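Local structure of glypican-1 (Homo sapiens, 4YWT) at residues 107-110 with 111-114; 143-146 with 147-150. The protein serves as a cell-surface proteoglycan whose heparan sulfate chains bind alpha-4(V) collagen and which participates in Schwann cell myelination. The protein carries 3 engineered substitutions. All coordinates share one frame; numbering follows the deposited sequence.

Contact 1. Residues 107-110 with 111-114; sequences DDHF and QHLL. With NAG (2-acetamido-2-deoxy-beta-D-glucopyranose), chain E.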
# COMPACT_ATOMS: atom_id res chain seq x y z
N ASP A 107 3.19 12.07 -1.94
CA ASP A 107 2.30 13.22 -1.78
C ASP A 107 3.12 14.51 -1.69
O ASP A 107 2.92 15.47 -2.47
CB ASP A 107 1.42 13.04 -0.54
CG ASP A 107 0.31 14.07 -0.47
OD1 ASP A 107 -0.31 14.34 -1.53
OD2 ASP A 107 0.04 14.59 0.63
N ASP A 108 4.06 14.51 -0.74
CA ASP A 108 4.93 15.65 -0.52
C ASP A 108 5.70 16.03 -1.78
O ASP A 108 5.90 17.22 -2.04
CB ASP A 108 5.92 15.36 0.61
CG ASP A 108 5.29 15.50 1.99
OD1 ASP A 108 4.04 15.56 2.07
OD2 ASP A 108 6.04 15.55 2.98
N HIS A 109 6.14 15.05 -2.56
CA HIS A 109 6.94 15.36 -3.74
C HIS A 109 6.10 15.91 -4.88
O HIS A 109 6.56 16.77 -5.63
CB HIS A 109 7.71 14.14 -4.23
CG HIS A 109 8.58 14.43 -5.41
ND1 HIS A 109 9.60 15.35 -5.37
CD2 HIS A 109 8.58 13.93 -6.67
CE1 HIS A 109 10.19 15.41 -6.55
NE2 HIS A 109 9.59 14.55 -7.36
N PHE A 110 4.87 15.42 -5.04
CA PHE A 110 3.98 15.97 -6.06
C PHE A 110 3.65 17.42 -5.72
O PHE A 110 3.78 18.34 -6.57
CB PHE A 110 2.71 15.13 -6.18
CG PHE A 110 2.91 13.82 -6.89
CD1 PHE A 110 3.69 13.76 -8.04
CD2 PHE A 110 2.34 12.65 -6.42
CE1 PHE A 110 3.88 12.56 -8.71
CE2 PHE A 110 2.53 11.45 -7.07
CZ PHE A 110 3.30 11.40 -8.22
N GLN A 111 3.25 17.63 -4.46
CA GLN A 111 2.95 18.97 -3.99
C GLN A 111 4.16 19.90 -4.15
O GLN A 111 4.01 21.06 -4.56
CB GLN A 111 2.49 18.93 -2.53
CG GLN A 111 1.08 18.40 -2.37
CD GLN A 111 0.62 18.39 -0.93
OE1 GLN A 111 0.18 17.36 -0.40
NE2 GLN A 111 0.71 19.54 -0.27
N HIS A 112 5.36 19.39 -3.87
CA HIS A 112 6.56 20.20 -4.01
C HIS A 112 6.87 20.51 -5.46
O HIS A 112 7.34 21.59 -5.77
CB HIS A 112 7.78 19.51 -3.38
CG HIS A 112 9.08 20.14 -3.77
ND1 HIS A 112 9.89 19.62 -4.75
CD2 HIS A 112 9.69 21.26 -3.33
CE1 HIS A 112 10.96 20.39 -4.89
NE2 HIS A 112 10.86 21.39 -4.04
N LEU A 113 6.62 19.56 -6.35
CA LEU A 113 6.85 19.79 -7.77
C LEU A 113 5.95 20.92 -8.25
O LEU A 113 6.42 21.86 -8.91
CB LEU A 113 6.61 18.52 -8.59
CG LEU A 113 7.73 17.49 -8.59
CD1 LEU A 113 7.30 16.23 -9.33
CD2 LEU A 113 9.00 18.07 -9.20
N LEU A 114 4.67 20.83 -7.90
CA LEU A 114 3.73 21.88 -8.30
C LEU A 114 4.13 23.25 -7.73
O LEU A 114 4.24 24.25 -8.46
CB LEU A 114 2.31 21.51 -7.86
CG LEU A 114 1.18 22.34 -8.47
CD1 LEU A 114 1.26 22.32 -9.99
CD2 LEU A 114 -0.18 21.84 -8.00
C1 NAG E . 2.43 23.78 -1.37
C2 NAG E . 2.81 23.22 0.01
C3 NAG E . 1.60 23.22 0.95
C4 NAG E . 0.95 24.60 0.99
C5 NAG E . 0.60 25.03 -0.43
C6 NAG E . -0.00 26.42 -0.49
C7 NAG E . 4.63 21.57 0.09
C8 NAG E . 5.53 22.71 0.45
N2 NAG E . 3.34 21.87 -0.11
O3 NAG E . 2.02 22.85 2.26
O4 NAG E . -0.23 24.56 1.78
O5 NAG E . 1.80 25.06 -1.21
O6 NAG E . 0.63 27.30 0.43
O7 NAG E . 5.05 20.42 -0.01

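Contact 2. Residues 143-146 with 147-150; sequences LYSE and LRLY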
# COMPACT_ATOMS: atom_id res chain seq x y z
N LEU A 143 -4.71 29.43 -11.65
CA LEU A 143 -4.51 28.17 -12.38
C LEU A 143 -3.81 27.14 -11.50
O LEU A 143 -4.22 25.98 -11.45
CB LEU A 143 -3.72 28.40 -13.66
CG LEU A 143 -3.45 27.14 -14.49
CD1 LEU A 143 -4.74 26.39 -14.76
CD2 LEU A 143 -2.74 27.48 -15.79
N TYR A 144 -2.76 27.57 -10.80
CA TYR A 144 -2.04 26.66 -9.91
C TYR A 144 -2.91 26.19 -8.75
O TYR A 144 -2.84 25.02 -8.36
CB TYR A 144 -0.77 27.33 -9.38
CG TYR A 144 0.41 27.20 -10.32
CD1 TYR A 144 0.72 28.22 -11.22
CD2 TYR A 144 1.20 26.06 -10.33
CE1 TYR A 144 1.79 28.10 -12.08
CE2 TYR A 144 2.27 25.94 -11.19
CZ TYR A 144 2.56 26.96 -12.07
OH TYR A 144 3.62 26.85 -12.93
N SER A 145 -3.72 27.09 -8.20
CA SER A 145 -4.64 26.70 -7.13
C SER A 145 -5.64 25.65 -7.63
O SER A 145 -5.95 24.69 -6.91
CB SER A 145 -5.38 27.92 -6.59
OG SER A 145 -4.53 28.72 -5.79
N GLU A 146 -6.12 25.84 -8.85
CA GLU A 146 -7.05 24.89 -9.47
C GLU A 146 -6.40 23.53 -9.68
O GLU A 146 -7.01 22.50 -9.41
CB GLU A 146 -7.57 25.44 -10.80
CG GLU A 146 -8.67 26.49 -10.66
CD GLU A 146 -10.05 25.87 -10.53
OE1 GLU A 146 -10.56 25.34 -11.54
OE2 GLU A 146 -10.62 25.90 -9.42
N LEU A 147 -5.16 23.54 -10.18
CA LEU A 147 -4.40 22.31 -10.34
C LEU A 147 -4.22 21.60 -9.01
O LEU A 147 -4.30 20.37 -8.92
CB LEU A 147 -3.02 22.61 -10.95
CG LEU A 147 -2.94 22.90 -12.45
CD1 LEU A 147 -1.52 23.27 -12.83
CD2 LEU A 147 -3.40 21.70 -13.25
N ARG A 148 -4.00 22.39 -7.96
CA ARG A 148 -3.78 21.87 -6.62
C ARG A 148 -5.04 21.19 -6.09
O ARG A 148 -4.99 20.05 -5.61
CB ARG A 148 -3.35 23.02 -5.70
CG ARG A 148 -2.67 22.60 -4.42
CD ARG A 148 -1.92 23.77 -3.81
NE ARG A 148 -0.74 24.14 -4.60
CZ ARG A 148 -0.44 25.38 -4.98
NH1 ARG A 148 -1.23 26.38 -4.63
NH2 ARG A 148 0.65 25.61 -5.70
N LEU A 149 -6.17 21.88 -6.20
CA LEU A 149 -7.46 21.31 -5.83
C LEU A 149 -7.75 20.04 -6.61
O LEU A 149 -8.28 19.07 -6.08
CB LEU A 149 -8.58 22.33 -6.07
CG LEU A 149 -8.88 23.31 -4.94
CD1 LEU A 149 -9.79 24.42 -5.44
CD2 LEU A 149 -9.51 22.59 -3.76
N TYR A 150 -7.39 20.06 -7.89
CA TYR A 150 -7.58 18.91 -8.77
C TYR A 150 -6.75 17.71 -8.31
O TYR A 150 -7.21 16.57 -8.38
CB TYR A 150 -7.22 19.27 -10.21
CG TYR A 150 -7.49 18.17 -11.21
CD1 TYR A 150 -8.79 17.78 -11.49
CD2 TYR A 150 -6.45 17.54 -11.87
CE1 TYR A 150 -9.05 16.78 -12.41
CE2 TYR A 150 -6.70 16.53 -12.79
CZ TYR A 150 -8.00 16.16 -13.05
OH TYR A 150 -8.26 15.16 -13.96
O HOH W 1 -1.50 29.06 -6.18
O HOH W 2 -3.65 26.88 -3.91

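Contact 1. Residues 107-110 with 111-114
Leu113 lays its branched end over the imidazole of His109, one helical turn back. From the root outward, CB of Leu113 rests near two carbonyl oxygens, 3.4 Å from His109 O and 3.5 Å from Phe110 O. CG then comes over one face of the His109 ring in a CH-pi contact, 3.9 Å from the centroid and 22° off the ring normal, displaced toward the rim. At the tip the methyls divide: CD1 approaches His109 NE2 at 3.5 Å and also lies by CD2 of that ring, whereas Leu113 CD2 lies 3.9 Å from His109 CE1. The imidazole reaches this place because its CG is anti to the backbone N (chi1 -178°), which folds the ring forward along the helix. The backbone keeps the regular alpha-helical i+4 to i bonds, Gln111 N giving a nearly straight one to Asp107 O at 3.0 Å and Leu114 N another to Phe110 O. Side chains of Asp107 and Gln111 also meet on this turn, and OD1 of Asp107 is hydrogen-bonded to Tyr151 OH of helix 137-152. On the inward side Phe110 meets Phe303 edge-to-face. This is the i to i+4 pattern of an alpha-helix, here in helix 70-129 of the elongated, predominantly helical glypican core, whose outer surface beside Asp108, Gln111 and His112 carries the N-linked sugar of Asn115.

Contact 2. Residues 143-146 with 147-150
Two turns of alpha-helix 137-152 carry a water-bridged pair, Ser145 and Arg148, three residues apart. Ser145 OG and Arg148 NH1 stand 4.2 Å apart, and two waters span the gap. Water 1 accepts from both, at 3.1 Å from Ser145 OG and 3.1 Å from Arg148 NH1. Water 2 donates to Ser145 OG at 2.8 Å and accepts from Arg148 NH1 at 2.6 Å, lying in the guanidinium plane at its edge. A bend at chi3 (-70°) folds the arginine chain back along the helix, which places one face of the guanidinium under Tyr144 O, the oxygen lying over its centre, 4.2 Å from Arg148 CZ. Tyr144 O is already an acceptor in the backbone, bonded to Arg148 N at 2.9 Å. The other terminal nitrogen, NH2, forms a salt bridge with Glu118, so both terminal nitrogens have partners, which probably limits rotation of the group. Elsewhere on the turn, Leu147 folds CG against Leu143 O. Helix 70-129 packs on Tyr144 and Arg148; Leu143 and Leu147 face helices 158-177 and 316-328, and Tyr150 reaches Phe216 and Arg220 of helix 204-236.

In the fold
The two contacts come in series along the chain, contact 1 within helix 70-129 and contact 2 within the later helix 137-152, with centres 13 Å apart on the same side of the molecule's centre. They meet through Leu114, whose CD1 packs on Tyr144 CD2 at 3.8 Å and whose CD2 lies 3.9 Å from Arg148 CA; Leu147 packs on the same leucine. Polar bonds join the same two helices on either side of this packing, among them Tyr144 OH to Ser117 OG. Both contacts belong to the elongated helical core, where the two helices pack side by side next to the Asn115 glycan, which lies about 4 Å (nearest atoms) from the Arg148 side chain.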